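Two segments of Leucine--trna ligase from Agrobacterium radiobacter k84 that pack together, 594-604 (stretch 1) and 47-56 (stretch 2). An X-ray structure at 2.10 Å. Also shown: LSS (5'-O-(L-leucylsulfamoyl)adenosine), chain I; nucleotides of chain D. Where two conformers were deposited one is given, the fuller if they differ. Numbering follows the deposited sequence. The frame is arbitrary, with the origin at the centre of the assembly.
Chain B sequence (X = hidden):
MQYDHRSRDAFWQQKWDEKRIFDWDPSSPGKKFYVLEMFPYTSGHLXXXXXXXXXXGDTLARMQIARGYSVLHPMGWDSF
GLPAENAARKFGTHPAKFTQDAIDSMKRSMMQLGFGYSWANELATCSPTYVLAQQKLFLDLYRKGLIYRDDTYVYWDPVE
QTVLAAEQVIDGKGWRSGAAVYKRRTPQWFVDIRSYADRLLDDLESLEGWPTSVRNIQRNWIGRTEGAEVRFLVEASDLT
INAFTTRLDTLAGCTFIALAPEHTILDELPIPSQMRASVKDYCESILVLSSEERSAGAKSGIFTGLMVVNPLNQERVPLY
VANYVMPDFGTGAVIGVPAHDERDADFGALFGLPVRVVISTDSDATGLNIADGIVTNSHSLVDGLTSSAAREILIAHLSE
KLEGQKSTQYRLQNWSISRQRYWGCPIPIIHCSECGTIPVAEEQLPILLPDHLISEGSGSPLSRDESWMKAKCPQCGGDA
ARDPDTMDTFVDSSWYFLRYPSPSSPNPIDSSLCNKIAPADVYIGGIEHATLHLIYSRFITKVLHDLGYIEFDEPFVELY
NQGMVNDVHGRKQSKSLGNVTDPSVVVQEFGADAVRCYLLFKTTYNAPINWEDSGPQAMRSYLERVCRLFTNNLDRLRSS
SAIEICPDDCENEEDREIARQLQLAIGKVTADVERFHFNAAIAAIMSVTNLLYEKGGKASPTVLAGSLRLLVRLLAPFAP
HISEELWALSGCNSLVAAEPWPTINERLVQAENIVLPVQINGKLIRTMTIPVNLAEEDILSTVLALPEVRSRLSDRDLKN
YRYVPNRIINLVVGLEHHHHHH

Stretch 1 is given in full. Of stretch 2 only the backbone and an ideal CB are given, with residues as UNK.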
# COMPACT_ATOMS: atom_id res chain seq x y z
N ALA B 594 -19.28 11.64 -13.12
CA ALA B 594 -20.26 11.39 -12.05
C ALA B 594 -19.91 10.16 -11.27
O ALA B 594 -20.07 10.16 -10.05
CB ALA B 594 -21.66 11.30 -12.64
N VAL B 595 -19.32 9.15 -11.94
CA VAL B 595 -18.91 7.96 -11.28
C VAL B 595 -17.75 8.26 -10.36
O VAL B 595 -17.73 7.85 -9.19
CB VAL B 595 -18.53 6.85 -12.30
CG1 VAL B 595 -17.94 5.67 -11.61
CG2 VAL B 595 -19.80 6.41 -13.02
N ARG B 596 -16.76 8.93 -10.90
CA ARG B 596 -15.56 9.20 -10.14
C ARG B 596 -15.84 10.16 -8.95
O ARG B 596 -15.33 9.95 -7.83
CB ARG B 596 -14.53 9.84 -11.04
CG ARG B 596 -14.00 8.90 -12.14
CD ARG B 596 -13.20 9.66 -13.17
NE ARG B 596 -12.15 10.44 -12.55
CZ ARG B 596 -11.05 10.90 -13.16
NH1 ARG B 596 -10.76 10.59 -14.42
NH2 ARG B 596 -10.20 11.63 -12.47
N CYS B 597 -16.64 11.19 -9.21
CA CYS B 597 -17.01 12.19 -8.12
C CYS B 597 -17.87 11.58 -7.01
O CYS B 597 -17.66 11.91 -5.85
CB CYS B 597 -17.72 13.39 -8.72
SG CYS B 597 -16.57 14.49 -9.60
N TYR B 598 -18.78 10.66 -7.34
CA TYR B 598 -19.50 9.90 -6.29
C TYR B 598 -18.56 9.14 -5.42
O TYR B 598 -18.67 9.22 -4.21
CB TYR B 598 -20.58 8.98 -6.88
CG TYR B 598 -21.23 7.93 -5.96
CD1 TYR B 598 -22.05 8.29 -4.86
CD2 TYR B 598 -21.01 6.57 -6.18
CE1 TYR B 598 -22.65 7.31 -4.05
CE2 TYR B 598 -21.62 5.61 -5.36
CZ TYR B 598 -22.43 5.99 -4.29
OH TYR B 598 -23.03 5.01 -3.52
N LEU B 599 -17.61 8.39 -6.00
CA LEU B 599 -16.66 7.66 -5.15
C LEU B 599 -15.80 8.56 -4.30
O LEU B 599 -15.32 8.15 -3.23
CB LEU B 599 -15.72 6.75 -5.97
CG LEU B 599 -16.49 5.56 -6.61
CD1 LEU B 599 -15.67 4.99 -7.78
CD2 LEU B 599 -16.78 4.49 -5.57
N LEU B 600 -15.45 9.71 -4.83
CA LEU B 600 -14.55 10.58 -4.10
C LEU B 600 -15.33 11.40 -3.01
O LEU B 600 -14.80 11.70 -1.98
CB LEU B 600 -13.79 11.52 -5.05
CG LEU B 600 -12.69 10.87 -5.96
CD1 LEU B 600 -11.89 11.97 -6.62
CD2 LEU B 600 -11.77 10.01 -5.16
N PHE B 601 -16.56 11.77 -3.30
CA PHE B 601 -17.37 12.59 -2.38
C PHE B 601 -18.14 11.75 -1.32
O PHE B 601 -18.56 12.28 -0.33
CB PHE B 601 -18.32 13.46 -3.20
CG PHE B 601 -19.26 14.32 -2.39
CD1 PHE B 601 -18.78 15.38 -1.64
CD2 PHE B 601 -20.66 14.11 -2.44
CE1 PHE B 601 -19.65 16.19 -0.89
CE2 PHE B 601 -21.54 14.94 -1.74
CZ PHE B 601 -21.04 15.98 -0.95
N LYS B 602 -18.28 10.44 -1.50
CA LYS B 602 -19.19 9.65 -0.66
C LYS B 602 -18.73 9.65 0.80
O LYS B 602 -19.53 9.81 1.68
CB LYS B 602 -19.34 8.21 -1.20
CG LYS B 602 -20.19 7.28 -0.36
CD LYS B 602 -21.62 7.76 -0.24
CE LYS B 602 -22.52 6.61 0.18
NZ LYS B 602 -23.74 7.09 0.86
N THR B 603 -17.44 9.55 1.06
CA THR B 603 -16.99 9.43 2.44
C THR B 603 -15.55 9.72 2.44
O THR B 603 -15.01 10.18 1.46
CB THR B 603 -17.30 8.04 3.04
OG1 THR B 603 -16.92 8.01 4.41
CG2 THR B 603 -16.53 6.87 2.30
N THR B 604 -14.91 9.52 3.58
CA THR B 604 -13.49 9.73 3.72
C THR B 604 -12.75 8.68 2.82
O THR B 604 -13.23 7.55 2.69
CB THR B 604 -13.15 9.48 5.18
OG1 THR B 604 -14.14 10.14 5.99
CG2 THR B 604 -11.73 10.00 5.54
N UNK B 47 -12.87 -3.80 -11.87
CA UNK B 47 -14.01 -3.67 -10.99
C UNK B 47 -14.04 -2.35 -10.17
O UNK B 47 -13.03 -1.65 -9.99
CB UNK B 47 -14.03 -4.87 -10.04
N UNK B 48 -15.23 -2.02 -9.67
CA UNK B 48 -15.52 -0.72 -9.11
C UNK B 48 -14.56 -0.29 -8.04
O UNK B 48 -14.26 0.90 -7.89
CB UNK B 48 -16.94 -0.71 -8.54
N UNK B 49 -14.01 -1.23 -7.32
CA UNK B 49 -12.99 -0.97 -6.34
C UNK B 49 -11.74 -0.37 -6.91
O UNK B 49 -11.15 0.56 -6.31
CB UNK B 49 -12.64 -2.27 -5.60
N UNK B 50 -11.29 -0.93 -8.06
CA UNK B 50 -10.21 -0.31 -8.78
C UNK B 50 -10.50 1.12 -9.18
O UNK B 50 -9.59 1.92 -9.20
CB UNK B 50 -9.88 -1.14 -10.03
N UNK B 51 -11.70 1.38 -9.68
CA UNK B 51 -12.06 2.68 -10.09
C UNK B 51 -11.86 3.69 -8.94
O UNK B 51 -11.39 4.80 -9.17
CB UNK B 51 -13.51 2.68 -10.59
N UNK B 52 -12.17 3.27 -7.71
CA UNK B 52 -12.02 4.15 -6.53
C UNK B 52 -10.53 4.42 -6.27
O UNK B 52 -10.11 5.58 -6.08
CB UNK B 52 -12.67 3.52 -5.30
N UNK B 53 -9.78 3.33 -6.23
CA UNK B 53 -8.36 3.36 -6.00
C UNK B 53 -7.59 4.28 -7.02
O UNK B 53 -6.71 5.07 -6.64
CB UNK B 53 -7.83 1.93 -6.07
N UNK B 54 -8.03 4.25 -8.25
CA UNK B 54 -7.31 4.83 -9.36
C UNK B 54 -7.80 6.27 -9.63
O UNK B 54 -7.07 7.13 -10.13
CB UNK B 54 -7.48 3.96 -10.61
N UNK B 55 -9.06 6.50 -9.36
CA UNK B 55 -9.62 7.84 -9.39
C UNK B 55 -8.85 8.78 -8.52
O UNK B 55 -8.60 9.93 -8.90
CB UNK B 55 -11.09 7.82 -8.96
N UNK B 56 -8.44 8.30 -7.37
CA UNK B 56 -7.73 9.17 -6.37
C UNK B 56 -6.37 9.60 -6.92
O UNK B 56 -5.96 10.76 -6.77
CB UNK B 56 -7.54 8.44 -5.04
C1 LSS I . -3.33 -6.40 -6.31
N1 LSS I . -12.36 -1.62 -2.90
O1 LSS I . -3.72 -6.39 -5.16
S1 LSS I . -5.63 -6.21 -7.19
C2 LSS I . -11.28 -0.85 -2.83
N2 LSS I . -4.15 -6.33 -7.35
O2 LSS I . -6.73 -2.77 -2.71
N3 LSS I . -10.10 -1.17 -3.40
O3 LSS I . -4.79 -1.39 -4.11
C4 LSS I . -10.02 -2.33 -4.09
N4 LSS I . -1.56 -6.87 -8.00
O4 LSS I . -7.20 -2.27 -6.19
C5 LSS I . -11.08 -3.22 -4.13
O5 LSS I . -5.93 -4.83 -6.46
C6 LSS I . -12.26 -2.86 -3.50
N6 LSS I . -13.33 -3.70 -3.59
C7 LSS I . 0.46 -5.37 -6.16
N7 LSS I . -10.69 -4.31 -4.84
C8 LSS I . -9.39 -4.13 -5.19
C9 LSS I . -1.07 -5.33 -6.08
N9 LSS I . -9.00 -2.91 -4.75
CA LSS I . -1.87 -6.55 -6.58
C10 LSS I . 0.98 -6.41 -5.15
C11 LSS I . 1.00 -3.92 -5.94
O1A LSS I . -6.36 -7.20 -6.39
C21 LSS I . -7.69 -2.31 -4.86
C22 LSS I . -6.66 -3.05 -4.08
C23 LSS I . -5.35 -2.59 -4.72
C24 LSS I . -5.79 -2.37 -6.15
C25 LSS I . -5.53 -3.59 -7.04
O2A LSS I . -6.30 -6.05 -8.46
P G D 12 -24.21 6.68 9.16
OP1 G D 12 -23.66 5.35 9.45
OP2 G D 12 -24.15 7.72 10.23
O5' G D 12 -23.54 7.33 7.87
C5' G D 12 -23.41 6.58 6.65
C4' G D 12 -22.74 7.39 5.56
O4' G D 12 -23.61 8.44 5.10
C3' G D 12 -21.47 8.13 5.93
O3' G D 12 -20.38 7.27 5.97
C2' G D 12 -21.37 9.10 4.77
O2' G D 12 -21.03 8.56 3.50
C1' G D 12 -22.81 9.56 4.70
N9 G D 12 -23.11 10.72 5.56
C8 G D 12 -23.64 10.70 6.83
N7 G D 12 -23.81 11.90 7.33
C5 G D 12 -23.43 12.75 6.30
C6 G D 12 -23.38 14.17 6.26
O6 G D 12 -23.74 14.97 7.13
N1 G D 12 -22.89 14.63 5.04
C2 G D 12 -22.44 13.82 4.01
N2 G D 12 -21.98 14.44 2.92
N3 G D 12 -22.49 12.50 4.04
C4 G D 12 -22.96 12.04 5.22

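Position 47 precedes the first turn of a helix, and its ideal CB has nothing of stretch 1 nearby; the adenine end of LSS lies within reach of a longer side chain. A residue with a polar side chain would suit. It is His47, at the N-cap, whose ring meets the ligand edge-on, NE2 lying 2.9 Å from LSS N7.

Position 48 points sideways, with Val595 and Leu599 beyond the reach of CB alone. A medium-sized apolar side chain, such as isoleucine, leucine or methionine, would suit. Ile48, with chi1 t and chi2 p, brings its end nearer, CD1 lying 4.5 Å from Val595 CG1.

At 49 the ideal CB would lie 2.2 Å from LSS C6, a clash, so a residue with no side chain is needed. Gly49 lets its CA approach LSS C6 at 3.5 Å.

Position 50 is out of reach of stretch 1 but near the ligand's sulfamoyl oxygens, inviting a donor. His50 NE2 donates to LSS O2A (2.9 Å), while its ND1 accepts from the backbone N of His47 (3.1 Å).

Position 51 points toward stretch 1, its CB 4.2 Å from Leu599 CD1 and 5.4 Å from Val595 CG1. The space is apolar and shallow, so a compact aliphatic residue such as valine or alanine would suit. Val51 places CG1 3.7 Å from Leu599 CD1 and 4.4 Å from Val595 CG1.

Position 52 starts beside Leu599 CD1, 4.2 Å from CB, but farther along stretch 1 lie the carbonyl oxygens of Leu599 and Thr604. A long side chain with an apolar stem and a donor at its tip, lysine or arginine, could use both features. Arg52 is extended, with chi1 to chi3 all t. Its NH2 lies 3.0 Å from Thr604 O, near the guanidinium plane, and donates to a water that in turn donates to Leu599 O.

Positions 53 and 54 are out of reach of stretch 1. At 53, CB is about 5 Å from LSS O3, suiting a short polar residue with an acceptor; 54 needs a large side chain to reach LSS. Asn53 OD1 accepts from LSS O3 (2.6 Å); Tyr54 brings OH to 3.5 Å from LSS C25.

Position 55 points toward stretch 1, with CB 4.4 Å from both Arg596 CG and Leu600 CD2. Such closeness favours alanine, serine or cysteine. Ser55 OG packs 3.5 Å from Arg596 CG and donates back to Val51 O (2.6 Å).

Position 56 points away, yet its CB is 4.5 Å from Leu600 CD2; a flexible apolar chain suits. Met56 CG reaches 3.6 Å from Leu600 CD2.

Stretch 2 (47-56) HIGHVRNYSM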
# COMPACT_ATOMS: atom_id res chain seq x y z
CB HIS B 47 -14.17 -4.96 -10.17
CG HIS B 47 -13.17 -5.12 -9.07
ND1 HIS B 47 -13.01 -6.31 -8.39
CD2 HIS B 47 -12.33 -4.24 -8.51
CE1 HIS B 47 -12.11 -6.15 -7.44
NE2 HIS B 47 -11.66 -4.91 -7.51
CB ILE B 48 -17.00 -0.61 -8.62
CG1 ILE B 48 -17.42 0.87 -8.53
CG2 ILE B 48 -17.15 -1.40 -7.33
CD1 ILE B 48 -17.75 1.55 -9.87
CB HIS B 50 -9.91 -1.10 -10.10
CG HIS B 50 -9.49 -2.53 -9.90
ND1 HIS B 50 -10.04 -3.56 -10.61
CD2 HIS B 50 -8.49 -3.07 -9.17
CE1 HIS B 50 -9.42 -4.69 -10.32
NE2 HIS B 50 -8.49 -4.42 -9.43
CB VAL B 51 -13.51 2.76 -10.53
CG1 VAL B 51 -13.86 4.18 -10.95
CG2 VAL B 51 -13.77 1.80 -11.66
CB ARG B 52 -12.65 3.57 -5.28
CG ARG B 52 -12.55 4.56 -4.12
CD ARG B 52 -13.02 3.98 -2.83
NE ARG B 52 -13.26 5.03 -1.85
CZ ARG B 52 -13.56 4.81 -0.59
NH1 ARG B 52 -13.73 3.54 -0.16
NH2 ARG B 52 -13.74 5.86 0.24
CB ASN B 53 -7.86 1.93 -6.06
CG ASN B 53 -6.49 1.75 -5.55
OD1 ASN B 53 -6.12 0.61 -5.21
ND2 ASN B 53 -5.69 2.81 -5.50
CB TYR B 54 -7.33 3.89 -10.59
CG TYR B 54 -6.73 2.48 -10.35
CD1 TYR B 54 -5.77 2.27 -9.39
CD2 TYR B 54 -7.09 1.37 -11.13
CE1 TYR B 54 -5.22 1.05 -9.16
CE2 TYR B 54 -6.53 0.09 -10.88
CZ TYR B 54 -5.62 -0.08 -9.91
OH TYR B 54 -4.99 -1.32 -9.64
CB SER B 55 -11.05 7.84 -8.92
OG SER B 55 -11.84 7.29 -9.91
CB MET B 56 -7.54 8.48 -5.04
CG MET B 56 -8.82 8.13 -4.28
SD MET B 56 -8.53 7.21 -2.73
CE MET B 56 -10.26 7.00 -2.33
O HOH W 1 -13.37 7.88 -1.31
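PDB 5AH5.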